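Phosphoribosylamine--glycine ligase (Thermotoga maritima, PDB 1VKZ) catalyses the ATP-dependent joining of glycine to 5-phosphoribosylamine, making glycinamide ribonucleotide, ADP and phosphate in de novo purine biosynthesis. Local coordinates at residues A[122-128]-A[185-190]; A[104-109]-A[147-151]; A[355-361]-A[374-379]; A[347-351]-A[395-401]; A[68-73]-A[90-94]. One frame throughout, in Å; residues are numbered along the deposited sequence.

Contact 1 (A[122-128]-A[185-190])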
# COMPACT_ATOMS: atom_id res chain seq x y z
N ALA A 122 19.89 -2.49 2.84
CA ALA A 122 20.80 -3.39 2.18
C ALA A 122 21.83 -2.62 1.42
O ALA A 122 21.56 -1.54 0.92
CB ALA A 122 20.05 -4.30 1.22
N ARG A 123 23.01 -3.21 1.33
CA ARG A 123 24.07 -2.71 0.46
C ARG A 123 23.56 -2.76 -0.98
O ARG A 123 22.76 -3.62 -1.33
CB ARG A 123 25.31 -3.58 0.65
CG ARG A 123 26.62 -2.85 0.53
CD ARG A 123 27.84 -3.75 0.83
NE ARG A 123 27.59 -5.15 0.45
CZ ARG A 123 27.55 -5.63 -0.80
NH1 ARG A 123 27.74 -4.84 -1.86
NH2 ARG A 123 27.30 -6.92 -1.00
N PHE A 124 24.03 -1.84 -1.80
CA PHE A 124 23.44 -1.61 -3.12
C PHE A 124 24.41 -0.90 -4.04
O PHE A 124 25.28 -0.18 -3.57
CB PHE A 124 22.19 -0.71 -2.98
CG PHE A 124 22.52 0.72 -2.64
CD1 PHE A 124 22.72 1.12 -1.32
CD2 PHE A 124 22.69 1.67 -3.65
CE1 PHE A 124 23.08 2.45 -1.03
CE2 PHE A 124 23.04 2.97 -3.34
CZ PHE A 124 23.26 3.34 -2.04
N GLU A 125 24.22 -1.05 -5.34
CA GLU A 125 24.86 -0.18 -6.34
C GLU A 125 23.78 0.33 -7.28
O GLU A 125 22.67 -0.20 -7.30
CB GLU A 125 25.89 -0.95 -7.16
CG GLU A 125 27.05 -1.58 -6.39
CD GLU A 125 28.11 -0.58 -5.94
OE1 GLU A 125 27.91 0.65 -6.07
OE2 GLU A 125 29.16 -1.04 -5.44
N VAL A 126 24.12 1.34 -8.06
CA VAL A 126 23.22 1.87 -9.08
C VAL A 126 23.75 1.58 -10.49
O VAL A 126 24.87 1.97 -10.84
CB VAL A 126 23.04 3.39 -8.94
CG1 VAL A 126 22.08 3.93 -10.03
CG2 VAL A 126 22.52 3.73 -7.53
N ALA A 127 22.94 0.90 -11.28
CA ALA A 127 23.27 0.67 -12.69
C ALA A 127 22.33 1.50 -13.58
O ALA A 127 21.11 1.27 -13.60
CB ALA A 127 23.19 -0.82 -13.03
N GLU A 128 22.93 2.47 -14.27
CA GLU A 128 22.23 3.37 -15.16
C GLU A 128 22.18 2.83 -16.59
O GLU A 128 21.33 3.26 -17.37
CB GLU A 128 22.87 4.76 -15.12
CG GLU A 128 22.09 5.74 -14.25
CD GLU A 128 22.91 6.89 -13.68
OE1 GLU A 128 23.68 7.54 -14.44
OE2 GLU A 128 22.75 7.16 -12.45
N PRO A 185 17.60 3.98 -14.44
CA PRO A 185 18.54 3.26 -13.60
C PRO A 185 17.86 2.18 -12.80
O PRO A 185 16.63 2.21 -12.62
CB PRO A 185 19.08 4.35 -12.66
CG PRO A 185 18.80 5.66 -13.37
CD PRO A 185 17.59 5.43 -14.16
N VAL A 186 18.67 1.23 -12.32
CA VAL A 186 18.20 0.22 -11.38
C VAL A 186 19.10 0.17 -10.16
O VAL A 186 20.29 0.45 -10.22
CB VAL A 186 18.10 -1.18 -12.00
CG1 VAL A 186 17.18 -1.15 -13.19
CG2 VAL A 186 19.48 -1.73 -12.39
N VAL A 187 18.49 -0.15 -9.04
CA VAL A 187 19.23 -0.49 -7.83
C VAL A 187 19.56 -1.99 -7.88
O VAL A 187 18.73 -2.83 -8.24
CB VAL A 187 18.40 -0.20 -6.52
CG1 VAL A 187 19.25 -0.41 -5.26
CG2 VAL A 187 17.82 1.24 -6.56
N ILE A 188 20.78 -2.32 -7.50
CA ILE A 188 21.13 -3.69 -7.27
C ILE A 188 21.22 -3.77 -5.77
O ILE A 188 21.98 -3.05 -5.16
CB ILE A 188 22.44 -4.03 -7.96
CG1 ILE A 188 22.44 -3.41 -9.39
CG2 ILE A 188 22.63 -5.55 -7.99
CD1 ILE A 188 23.77 -3.45 -10.11
N ASP A 189 20.38 -4.60 -5.16
CA ASP A 189 20.31 -4.65 -3.72
C ASP A 189 20.87 -5.99 -3.26
O ASP A 189 20.63 -7.04 -3.85
CB ASP A 189 18.85 -4.48 -3.27
CG ASP A 189 18.66 -3.41 -2.16
OD1 ASP A 189 19.65 -2.74 -1.81
OD2 ASP A 189 17.56 -3.20 -1.58
N GLU A 190 21.65 -5.94 -2.20
CA GLU A 190 22.10 -7.13 -1.54
C GLU A 190 20.86 -7.82 -0.98
O GLU A 190 20.11 -7.21 -0.22
CB GLU A 190 23.06 -6.72 -0.44
CG GLU A 190 23.34 -7.77 0.60
CD GLU A 190 24.01 -7.18 1.83
OE1 GLU A 190 23.48 -6.17 2.42
OE2 GLU A 190 25.07 -7.75 2.19
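Strands 124-127 and 186-190 pair antiparallel at the edge of a four-stranded sheet in the ATP-grasp domain, Phe124 facing Asp189 and Val126 facing Val187. Main-chain bonds run in both directions between Ala127 and Val186, and Ile188 N donates to Glu125 O. On the face that carries Ala127 and Ile188, Ala127 CB touches Val186 CG2 at 3.9 Å and Ile188 CD1 diagonally at 4.0 Å, and helix 130-137 packs on Ala127 and Ile188. On the other face Phe124 CB rests 3.7 Å from Val187 CG1, with helix 107-116 above, while the carboxylate of Asp189 forms salt bridges with Lys147 and Lys111. Strand 186-190 lies within the range predicted to bind ATP.

Glu190 closes one end. Glu190 N donates to Arg123 O at 2.7 Å, and with CG anti to N (chi1 163°) the extended chain carries Glu190 OE1 to Arg123 N at 3.2 Å, the donor standing 44° out of the carboxylate plane. Arg123 NH2 lies 4.0 Å from Glu190 OE2, a long salt bridge. With alanine in place of Glu190, the Arg123 N-H would probably lose this acceptor and the guanidinium its nearby opposite charge. At the other end, Glu128 CG leans on Pro185 CG at 3.4 Å.

Contact 2 (A[104-109]-A[147-151])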
# COMPACT_ATOMS: atom_id res chain seq x y z
N GLU A 104 9.38 7.34 -2.49
CA GLU A 104 8.71 6.21 -3.15
C GLU A 104 9.00 6.22 -4.64
O GLU A 104 9.18 5.17 -5.23
CB GLU A 104 7.19 6.17 -2.92
CG GLU A 104 6.54 4.89 -3.52
CD GLU A 104 4.99 4.75 -3.41
OE1 GLU A 104 4.32 5.20 -2.44
OE2 GLU A 104 4.42 4.12 -4.33
N GLY A 105 9.04 7.40 -5.25
CA GLY A 105 9.09 7.54 -6.71
C GLY A 105 10.40 7.19 -7.40
O GLY A 105 10.40 6.85 -8.58
N SER A 106 11.49 7.36 -6.69
CA SER A 106 12.82 7.07 -7.13
C SER A 106 13.49 6.16 -6.11
O SER A 106 13.95 6.63 -5.06
CB SER A 106 13.64 8.34 -7.24
OG SER A 106 14.98 8.06 -7.63
N LYS A 107 13.54 4.87 -6.43
CA LYS A 107 14.17 3.92 -5.56
C LYS A 107 15.67 4.20 -5.42
O LYS A 107 16.25 3.89 -4.40
CB LYS A 107 13.90 2.51 -6.06
CG LYS A 107 12.51 2.03 -5.73
CD LYS A 107 12.30 0.55 -6.06
CE LYS A 107 10.86 0.08 -5.75
NZ LYS A 107 10.68 -0.06 -4.28
N VAL A 108 16.29 4.83 -6.42
CA VAL A 108 17.67 5.26 -6.31
C VAL A 108 17.82 6.40 -5.31
O VAL A 108 18.71 6.36 -4.46
CB VAL A 108 18.22 5.75 -7.62
CG1 VAL A 108 19.66 6.21 -7.44
CG2 VAL A 108 18.13 4.63 -8.66
N TYR A 109 16.98 7.44 -5.44
CA TYR A 109 17.01 8.51 -4.47
C TYR A 109 16.84 7.95 -3.08
O TYR A 109 17.53 8.37 -2.16
CB TYR A 109 15.96 9.57 -4.75
CG TYR A 109 15.83 10.62 -3.65
CD1 TYR A 109 16.67 11.72 -3.61
CD2 TYR A 109 14.89 10.49 -2.64
CE1 TYR A 109 16.55 12.68 -2.61
CE2 TYR A 109 14.77 11.43 -1.65
CZ TYR A 109 15.60 12.52 -1.64
OH TYR A 109 15.49 13.46 -0.66
N LYS A 147 16.00 -3.58 -8.81
CA LYS A 147 14.84 -2.76 -8.58
C LYS A 147 14.83 -1.58 -9.52
O LYS A 147 15.77 -0.79 -9.53
CB LYS A 147 14.84 -2.23 -7.15
CG LYS A 147 15.14 -3.27 -6.08
CD LYS A 147 14.69 -2.75 -4.72
CE LYS A 147 15.81 -2.83 -3.70
NZ LYS A 147 15.37 -2.48 -2.30
N ALA A 148 13.75 -1.44 -10.27
CA ALA A 148 13.54 -0.26 -11.10
C ALA A 148 13.51 1.03 -10.29
O ALA A 148 12.84 1.11 -9.29
CB ALA A 148 12.24 -0.41 -11.83
N ASP A 149 14.24 2.05 -10.74
CA ASP A 149 14.20 3.33 -10.04
C ASP A 149 12.78 3.85 -9.90
O ASP A 149 12.37 4.24 -8.80
CB ASP A 149 15.04 4.41 -10.75
CG ASP A 149 15.10 5.73 -9.94
OD1 ASP A 149 14.99 5.68 -8.70
OD2 ASP A 149 15.28 6.86 -10.42
N GLY A 150 12.05 3.86 -11.00
CA GLY A 150 10.74 4.47 -11.04
C GLY A 150 9.63 3.54 -10.64
O GLY A 150 9.83 2.36 -10.35
N LEU A 151 8.43 4.11 -10.61
CA LEU A 151 7.22 3.35 -10.31
C LEU A 151 7.00 2.34 -11.43
O LEU A 151 7.22 2.65 -12.62
CB LEU A 151 6.03 4.30 -10.23
CG LEU A 151 6.19 5.49 -9.28
CD1 LEU A 151 5.06 6.48 -9.54
CD2 LEU A 151 6.19 5.00 -7.84
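Asp149 lays its carboxylate across the first turn of helix 107-116, its CB and CG against Val108 CG2 with the two side chains nearly perpendicular. Asp149 OD1 is gripped twice: Ser106 OG donates to its syn lone pair at 2.6 Å, and Val108 N reaches it at 2.8 Å on the anti side, 35° out of the carboxylate plane. Having CG anti to N (chi1 -175°) carries the Asp149 carboxylate to these donors. The backbone joins in, as Lys107 N gives a straight bond to Asp149 O at 2.7 Å. Ser106 is the N-cap, and its OG also accepts Tyr109 N at 3.0 Å, so one hydroxyl ties the helix start to Asp149.

Lys107 runs its CD past Ala148 O at 3.3 Å and crosses Lys147 at CB; its amino group goes on to Glu285, a predicted magnesium ligand, whereas that of Lys147 pairs with Asp189. Residues 147-151 lie in the range predicted to bind ATP. The contact thus fixes the junction of helices 98-105 and 107-116 to the end of strand 144-148, beside strands 157-160 and 186-190.

Contact 3 (A[355-361]-A[374-379])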
# COMPACT_ATOMS: atom_id res chain seq x y z
N LEU A 355 -19.46 -6.73 6.26
CA LEU A 355 -18.57 -5.66 5.95
C LEU A 355 -17.80 -5.99 4.70
O LEU A 355 -16.92 -6.82 4.70
CB LEU A 355 -17.62 -5.42 7.11
CG LEU A 355 -16.80 -4.15 6.95
CD1 LEU A 355 -17.73 -2.96 6.78
CD2 LEU A 355 -15.89 -3.99 8.17
N ILE A 356 -18.12 -5.29 3.62
CA ILE A 356 -17.40 -5.42 2.36
C ILE A 356 -16.83 -4.06 2.01
O ILE A 356 -17.46 -3.04 2.25
CB ILE A 356 -18.35 -5.91 1.23
CG1 ILE A 356 -19.00 -7.21 1.62
CG2 ILE A 356 -17.58 -6.12 -0.10
CD1 ILE A 356 -20.01 -7.65 0.65
N PHE A 357 -15.61 -4.06 1.48
CA PHE A 357 -15.05 -2.88 0.87
C PHE A 357 -14.95 -3.19 -0.60
O PHE A 357 -14.51 -4.25 -0.98
CB PHE A 357 -13.69 -2.56 1.44
CG PHE A 357 -13.73 -2.21 2.89
CD1 PHE A 357 -14.54 -1.16 3.35
CD2 PHE A 357 -12.95 -2.88 3.79
CE1 PHE A 357 -14.57 -0.83 4.70
CE2 PHE A 357 -12.99 -2.56 5.14
CZ PHE A 357 -13.78 -1.53 5.59
N PHE A 358 -15.39 -2.25 -1.42
CA PHE A 358 -15.48 -2.40 -2.85
C PHE A 358 -14.31 -1.73 -3.51
O PHE A 358 -13.85 -0.66 -3.08
CB PHE A 358 -16.76 -1.76 -3.34
CG PHE A 358 -18.01 -2.42 -2.81
CD1 PHE A 358 -18.55 -2.03 -1.61
CD2 PHE A 358 -18.64 -3.40 -3.54
CE1 PHE A 358 -19.67 -2.63 -1.12
CE2 PHE A 358 -19.78 -4.00 -3.05
CZ PHE A 358 -20.29 -3.61 -1.83
N ALA A 359 -13.85 -2.34 -4.59
CA ALA A 359 -12.74 -1.78 -5.36
C ALA A 359 -13.14 -1.83 -6.82
O ALA A 359 -13.81 -0.90 -7.31
CB ALA A 359 -11.48 -2.58 -5.12
N GLY A 360 -12.78 -2.89 -7.51
CA GLY A 360 -13.09 -3.02 -8.94
C GLY A 360 -14.54 -3.41 -9.20
O GLY A 360 -14.81 -4.49 -9.73
N VAL A 361 -15.47 -2.52 -8.85
CA VAL A 361 -16.89 -2.74 -9.18
C VAL A 361 -17.44 -1.55 -9.89
O VAL A 361 -17.06 -0.42 -9.59
CB VAL A 361 -17.75 -2.97 -7.92
CG1 VAL A 361 -17.29 -4.23 -7.19
CG2 VAL A 361 -17.75 -1.71 -7.01
N ARG A 374 -8.94 -6.61 -8.49
CA ARG A 374 -9.48 -6.91 -7.19
C ARG A 374 -10.85 -6.26 -7.11
O ARG A 374 -11.01 -5.03 -7.29
CB ARG A 374 -8.54 -6.40 -6.10
CG ARG A 374 -7.15 -7.01 -6.27
CD ARG A 374 -6.18 -6.83 -5.11
NE ARG A 374 -5.67 -5.46 -5.01
CZ ARG A 374 -4.93 -5.01 -4.00
NH1 ARG A 374 -4.61 -5.82 -3.01
NH2 ARG A 374 -4.53 -3.77 -3.99
N VAL A 375 -11.84 -7.11 -6.82
CA VAL A 375 -13.24 -6.73 -6.92
C VAL A 375 -13.71 -6.29 -5.54
O VAL A 375 -14.08 -5.11 -5.33
CB VAL A 375 -14.09 -7.90 -7.49
CG1 VAL A 375 -15.54 -7.49 -7.82
CG2 VAL A 375 -13.43 -8.41 -8.74
N LEU A 376 -13.66 -7.22 -4.61
CA LEU A 376 -14.18 -7.00 -3.27
C LEU A 376 -13.20 -7.41 -2.18
O LEU A 376 -12.44 -8.36 -2.33
CB LEU A 376 -15.48 -7.80 -3.04
CG LEU A 376 -16.59 -7.50 -4.03
CD1 LEU A 376 -17.54 -8.66 -4.19
CD2 LEU A 376 -17.36 -6.26 -3.61
N HIS A 377 -13.33 -6.72 -1.05
CA HIS A 377 -12.70 -7.10 0.17
C HIS A 377 -13.78 -7.56 1.12
O HIS A 377 -14.62 -6.78 1.51
CB HIS A 377 -11.93 -5.91 0.67
CG HIS A 377 -10.94 -5.41 -0.33
ND1 HIS A 377 -9.58 -5.59 -0.18
CD2 HIS A 377 -11.12 -4.82 -1.54
CE1 HIS A 377 -8.96 -5.09 -1.24
NE2 HIS A 377 -9.87 -4.61 -2.07
N CYS A 378 -13.77 -8.85 1.46
CA CYS A 378 -14.66 -9.41 2.48
C CYS A 378 -14.03 -9.40 3.88
O CYS A 378 -12.98 -10.01 4.11
CB CYS A 378 -15.08 -10.80 2.09
SG CYS A 378 -16.15 -10.79 0.64
N MSE A 379 -14.63 -8.67 4.80
CA MSE A 379 -14.05 -8.50 6.13
C MSE A 379 -14.71 -9.45 7.13
O MSE A 379 -15.93 -9.63 7.11
CB MSE A 379 -14.19 -7.05 6.66
CG MSE A 379 -13.75 -5.94 5.69
SE MSE A 379 -11.86 -6.04 5.16
CE MSE A 379 -12.04 -6.87 3.69
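A Met-aromatic contact between Met379, present as selenomethionine, and Phe357 marks one end of an antiparallel strand pair in the six-stranded sheet of the C-terminal part. Met379 SE sits 4.7 Å from the centroid of the Phe357 ring, well off its normal and neither squarely over the face nor in the plane. Met379 CG lies 3.5 Å from Phe357 CE2, and the bend at chi2 (-61°) turns the selenium to the ring, while Leu355 CG packs against Met379 CG at 3.8 Å. Trp32 meets the Phe357 ring edge-to-face.

Next along the pair, Phe357 and His377 exchange backbone bonds in both directions. His377 CB comes to the edge of the phenyl ring, and the imidazole in turn has Phe357 O in its plane, its ND1 bonding to Asp330.

Past the Phe358-Leu376 pair the regular pairing gives way. Val375 and Leu376 form a classic beta bulge opposite Leu333 of the neighbouring strand 327-334, and Gly360 is the centre of an inverse gamma turn. Gly360 N donates to Arg374 O at 2.8 Å, a carbonyl so near that a beta carbon at this position would clash with it.

On the face carrying Ile356 and Leu376, Ile356 CG2 stands 4.0 Å above the centre of the Phe358 ring. Val361 CG1 lies in plane at the edge of that ring and meets Val375 CG1 at 3.8 Å.

Contact 4 (A[347-351]-A[395-401])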
# COMPACT_ATOMS: atom_id res chain seq x y z
N GLU A 347 -21.39 -10.27 -13.39
CA GLU A 347 -22.42 -9.76 -12.46
C GLU A 347 -22.21 -10.25 -11.02
O GLU A 347 -22.01 -11.43 -10.78
CB GLU A 347 -23.83 -10.12 -12.96
CG GLU A 347 -24.95 -9.43 -12.17
CD GLU A 347 -26.33 -9.74 -12.71
OE1 GLU A 347 -26.45 -10.04 -13.93
OE2 GLU A 347 -27.30 -9.66 -11.93
N ILE A 348 -22.28 -9.32 -10.07
CA ILE A 348 -21.97 -9.60 -8.67
C ILE A 348 -23.22 -9.69 -7.81
O ILE A 348 -23.97 -8.73 -7.69
CB ILE A 348 -21.05 -8.50 -8.09
CG1 ILE A 348 -19.75 -8.40 -8.89
CG2 ILE A 348 -20.77 -8.75 -6.62
CD1 ILE A 348 -19.16 -7.01 -8.87
N THR A 349 -23.43 -10.84 -7.20
CA THR A 349 -24.49 -11.01 -6.21
C THR A 349 -23.88 -10.84 -4.82
O THR A 349 -22.84 -11.41 -4.50
CB THR A 349 -25.19 -12.36 -6.38
OG1 THR A 349 -26.22 -12.23 -7.37
CG2 THR A 349 -25.96 -12.72 -5.12
N LEU A 350 -24.55 -10.02 -4.03
CA LEU A 350 -24.09 -9.64 -2.69
C LEU A 350 -25.12 -10.07 -1.67
O LEU A 350 -26.31 -10.07 -1.96
CB LEU A 350 -23.94 -8.13 -2.57
CG LEU A 350 -22.76 -7.39 -3.20
CD1 LEU A 350 -22.91 -5.94 -2.81
CD2 LEU A 350 -21.38 -7.94 -2.78
N PRO A 351 -24.67 -10.44 -0.48
CA PRO A 351 -25.59 -10.70 0.64
C PRO A 351 -26.32 -9.48 1.21
O PRO A 351 -26.01 -8.33 0.88
CB PRO A 351 -24.66 -11.30 1.70
CG PRO A 351 -23.31 -10.83 1.35
CD PRO A 351 -23.27 -10.73 -0.12
N LEU A 395 -18.54 -14.84 4.70
CA LEU A 395 -18.99 -13.77 3.81
C LEU A 395 -18.54 -14.02 2.37
O LEU A 395 -19.32 -13.87 1.44
CB LEU A 395 -18.52 -12.39 4.29
CG LEU A 395 -19.01 -11.18 3.52
CD1 LEU A 395 -20.48 -11.25 3.27
CD2 LEU A 395 -18.66 -9.88 4.25
N ALA A 396 -17.30 -14.42 2.16
CA ALA A 396 -16.83 -14.61 0.80
C ALA A 396 -17.66 -15.69 0.04
O ALA A 396 -17.90 -15.57 -1.18
CB ALA A 396 -15.33 -14.92 0.79
N GLU A 397 -18.11 -16.72 0.78
CA GLU A 397 -18.98 -17.77 0.22
C GLU A 397 -20.35 -17.23 -0.18
O GLU A 397 -20.98 -17.77 -1.08
CB GLU A 397 -19.17 -18.93 1.22
CG GLU A 397 -17.90 -19.63 1.70
CD GLU A 397 -18.05 -20.26 3.10
OE1 GLU A 397 -19.15 -20.78 3.40
OE2 GLU A 397 -17.08 -20.24 3.90
N LYS A 398 -20.82 -16.17 0.48
CA LYS A 398 -22.13 -15.55 0.16
C LYS A 398 -22.07 -14.63 -1.06
O LYS A 398 -23.09 -14.23 -1.61
CB LYS A 398 -22.67 -14.73 1.33
CG LYS A 398 -23.18 -15.53 2.52
CD LYS A 398 -23.98 -14.62 3.47
CE LYS A 398 -24.39 -15.33 4.76
NZ LYS A 398 -23.18 -15.69 5.56
N VAL A 399 -20.86 -14.28 -1.45
CA VAL A 399 -20.64 -13.27 -2.46
C VAL A 399 -20.28 -14.01 -3.73
O VAL A 399 -19.39 -14.87 -3.69
CB VAL A 399 -19.51 -12.28 -2.05
CG1 VAL A 399 -19.20 -11.33 -3.18
CG2 VAL A 399 -19.91 -11.49 -0.84
N HIS A 400 -20.95 -13.71 -4.85
CA HIS A 400 -20.68 -14.42 -6.10
C HIS A 400 -20.53 -13.53 -7.31
O HIS A 400 -21.24 -12.53 -7.48
CB HIS A 400 -21.77 -15.44 -6.36
CG HIS A 400 -21.85 -15.96 -7.78
ND1 HIS A 400 -20.91 -16.83 -8.31
CD2 HIS A 400 -22.80 -15.81 -8.73
CE1 HIS A 400 -21.26 -17.16 -9.54
NE2 HIS A 400 -22.40 -16.55 -9.82
N PHE A 401 -19.57 -13.89 -8.15
CA PHE A 401 -19.54 -13.45 -9.52
C PHE A 401 -18.71 -14.47 -10.24
O PHE A 401 -17.98 -15.20 -9.60
CB PHE A 401 -18.99 -12.04 -9.69
CG PHE A 401 -17.64 -11.84 -9.08
CD1 PHE A 401 -17.51 -11.50 -7.74
CD2 PHE A 401 -16.49 -11.98 -9.86
CE1 PHE A 401 -16.28 -11.28 -7.20
CE2 PHE A 401 -15.24 -11.77 -9.30
CZ PHE A 401 -15.14 -11.43 -7.98
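Thr349 and His400 form a single antiparallel beta bridge, a hydrogen-bonded pair in which Thr349 N donates to His400 O at 2.8 Å and His400 N returns to Thr349 O at 3.0 Å. The bridge ties the loop that leads from strand 327-334 to strand 356-364 to the chain just leaving helix 385-398, within the C-terminal part of the enzyme and away from the annotated sites.

Next to the helix, Pro351 is the wedge. Its ring offers a different carbon to each neighbour: CG presses on Leu395 CD1 at 3.4 Å, tighter than usual for two carbons and with the side chains at about a right angle; CD meets Val399 CG2 at 3.5 Å; CB touches Lys398 CD at 3.8 Å. Leu350 lies alongside Val399, both pointing the same way, with its CD2 4.1 Å from CG1 of Val399. Leu395 and Val399 pack onto the sheet, against Ile356 and Leu376; Leu350 packs on Ile356 and Phe358.

At the far end Ile348 and Phe401 also lie side by side. Phe401 holds CG between its own N and carbonyl carbon (chi1 55°), which turns the ring off along Ile348 and toward Val375 and Thr370. Ile348 CG1 comes 3.8 Å from Phe401 CB, and Phe401 CA approaches Glu347 O at 3.4 Å.

Contact 5 (A[68-73]-A[90-94])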
# COMPACT_ATOMS: atom_id res chain seq x y z
N ILE A 68 -11.81 22.53 -4.05
CA ILE A 68 -12.01 22.08 -2.68
C ILE A 68 -11.39 23.07 -1.67
O ILE A 68 -10.21 23.41 -1.76
CB ILE A 68 -11.35 20.71 -2.48
CG1 ILE A 68 -11.81 19.72 -3.55
CG2 ILE A 68 -11.67 20.19 -1.07
CD1 ILE A 68 -11.01 18.45 -3.57
N PRO A 69 -12.17 23.51 -0.68
CA PRO A 69 -11.68 24.48 0.30
C PRO A 69 -10.72 23.86 1.32
O PRO A 69 -10.44 22.66 1.23
CB PRO A 69 -12.96 24.97 0.97
CG PRO A 69 -13.86 23.76 0.89
CD PRO A 69 -13.58 23.13 -0.44
N GLU A 70 -10.22 24.63 2.30
CA GLU A 70 -9.49 23.99 3.41
C GLU A 70 -10.44 23.19 4.28
O GLU A 70 -11.52 23.65 4.63
CB GLU A 70 -8.70 24.96 4.28
CG GLU A 70 -7.21 24.85 4.03
CD GLU A 70 -6.80 25.43 2.69
OE1 GLU A 70 -7.55 26.30 2.16
OE2 GLU A 70 -5.73 25.01 2.18
N GLU A 71 -9.95 22.03 4.69
CA GLU A 71 -10.73 20.80 4.92
C GLU A 71 -9.99 19.71 4.16
O GLU A 71 -9.41 19.98 3.14
CB GLU A 71 -12.18 20.86 4.45
CG GLU A 71 -12.49 20.43 3.02
CD GLU A 71 -13.91 20.87 2.66
OE1 GLU A 71 -14.47 21.70 3.43
OE2 GLU A 71 -14.48 20.45 1.63
N ASP A 72 -10.07 18.48 4.63
CA ASP A 72 -9.07 17.47 4.33
C ASP A 72 -9.19 16.80 2.99
O ASP A 72 -10.27 16.36 2.64
CB ASP A 72 -9.03 16.41 5.43
CG ASP A 72 -7.61 15.92 5.69
OD1 ASP A 72 -6.78 16.08 4.77
OD2 ASP A 72 -7.20 15.42 6.76
N ILE A 73 -8.07 16.66 2.27
CA ILE A 73 -7.96 15.76 1.09
C ILE A 73 -7.00 14.62 1.39
O ILE A 73 -5.81 14.88 1.67
CB ILE A 73 -7.41 16.48 -0.18
CG1 ILE A 73 -8.08 17.82 -0.40
CG2 ILE A 73 -7.56 15.59 -1.44
CD1 ILE A 73 -9.51 17.74 -0.64
N ARG A 90 -0.99 22.17 -2.84
CA ARG A 90 -2.10 22.58 -1.99
C ARG A 90 -1.97 22.04 -0.59
O ARG A 90 -1.88 20.83 -0.41
CB ARG A 90 -3.40 22.07 -2.59
CG ARG A 90 -3.80 22.77 -3.85
CD ARG A 90 -4.46 24.12 -3.62
NE ARG A 90 -5.70 23.98 -2.86
CZ ARG A 90 -6.62 24.92 -2.68
NH1 ARG A 90 -6.48 26.14 -3.23
NH2 ARG A 90 -7.70 24.64 -1.97
N SER A 91 -1.99 22.94 0.39
CA SER A 91 -1.93 22.61 1.84
C SER A 91 -3.11 21.73 2.36
O SER A 91 -3.08 21.20 3.47
CB SER A 91 -1.85 23.90 2.64
OG SER A 91 -2.68 24.91 2.09
N ASN A 92 -4.14 21.61 1.54
CA ASN A 92 -5.29 20.73 1.72
C ASN A 92 -5.05 19.24 1.81
O ASN A 92 -5.84 18.44 2.37
CB ASN A 92 -6.14 20.88 0.46
CG ASN A 92 -7.33 21.60 0.71
OD1 ASN A 92 -7.32 22.52 1.49
ND2 ASN A 92 -8.42 21.19 0.08
N VAL A 93 -4.01 18.85 1.11
CA VAL A 93 -3.79 17.46 0.82
C VAL A 93 -2.92 16.82 1.89
O VAL A 93 -1.85 17.32 2.21
CB VAL A 93 -3.20 17.31 -0.60
CG1 VAL A 93 -2.92 15.87 -0.91
CG2 VAL A 93 -4.17 17.96 -1.64
N PHE A 94 -3.41 15.75 2.48
CA PHE A 94 -2.73 15.15 3.59
C PHE A 94 -1.78 14.08 3.04
O PHE A 94 -2.03 12.90 3.11
CB PHE A 94 -3.72 14.60 4.64
CG PHE A 94 -3.04 14.05 5.88
CD1 PHE A 94 -2.11 14.83 6.58
CD2 PHE A 94 -3.26 12.75 6.30
CE1 PHE A 94 -1.47 14.32 7.69
CE2 PHE A 94 -2.64 12.25 7.43
CZ PHE A 94 -1.74 13.03 8.12
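Asn92 pushes its amide into the curve of residues 68-73, crossing Ile68, Glu70 and Ile73 obliquely. The site borders strand 73-74, an outermost strand of the parallel, Rossmann-like sheet of the N-terminal part, and Asn92 belongs to a type I turn from Arg90 to Val93. With chi1 at -108°, away from a staggered position, the amide points at the main chain: Asn92 ND2 donates to Pro69 O at 2.8 Å, with the acceptor close to the amide plane but the donor standing above the carbonyl plane. Ile73 CG1 lies 3.4 Å from Asn92 ND2, and Ile68 CG2 is also near.

The Glu70 carboxylate is turned 78° from this amide. Glu70 OE2 comes 3.0 Å from Asn92 OD1, acceptor against acceptor and therefore unfavourable, although Ser91 OG gives Glu70 OE2 a hydrogen bond at 3.1 Å. Were Asn92 an alanine, Pro69 O would probably lose its amide donor and a gap would be likely to open beside Ile73 and Ile68.

Two backbone bonds fasten the strand side, Ile73 N to Asn92 O and Phe94 N to Ile73 O. The Phe94 ring stands edge-to-face with Phe269 and packs on helix 303-315. Across from it the carboxylate of Asp72 is turned 70° from the ring plane; OD2 is buried with no partner in the model, which might raise its pKa, and Asp72 OD1 lies 3.4 Å from Phe94 CB.

Overall arrangement
Along the chain contact 5 closes first, contacts 1 and 2 follow with their segments alternating, and contact 4 later brackets contact 3. Contacts 1 and 2, centres 10 Å apart, share the sheet containing strands 144-148 and 186-190 and are joined by the Lys147-Asp189 salt bridge. Contacts 3 and 4, also 10 Å apart, form one layered unit: the end of helix 385-398 and the loop bridged to it pack on the C-terminal sheet. Contact 5 stands alone, its nearest atoms about 11 Å from contact 2. The contacts thus hold together three separate parts of the enzyme, N-terminal, ATP-grasp and C-terminal, with contacts 1 and 2 in the part predicted to bind ATP and the predicted magnesium ligand Glu285 beside contact 2.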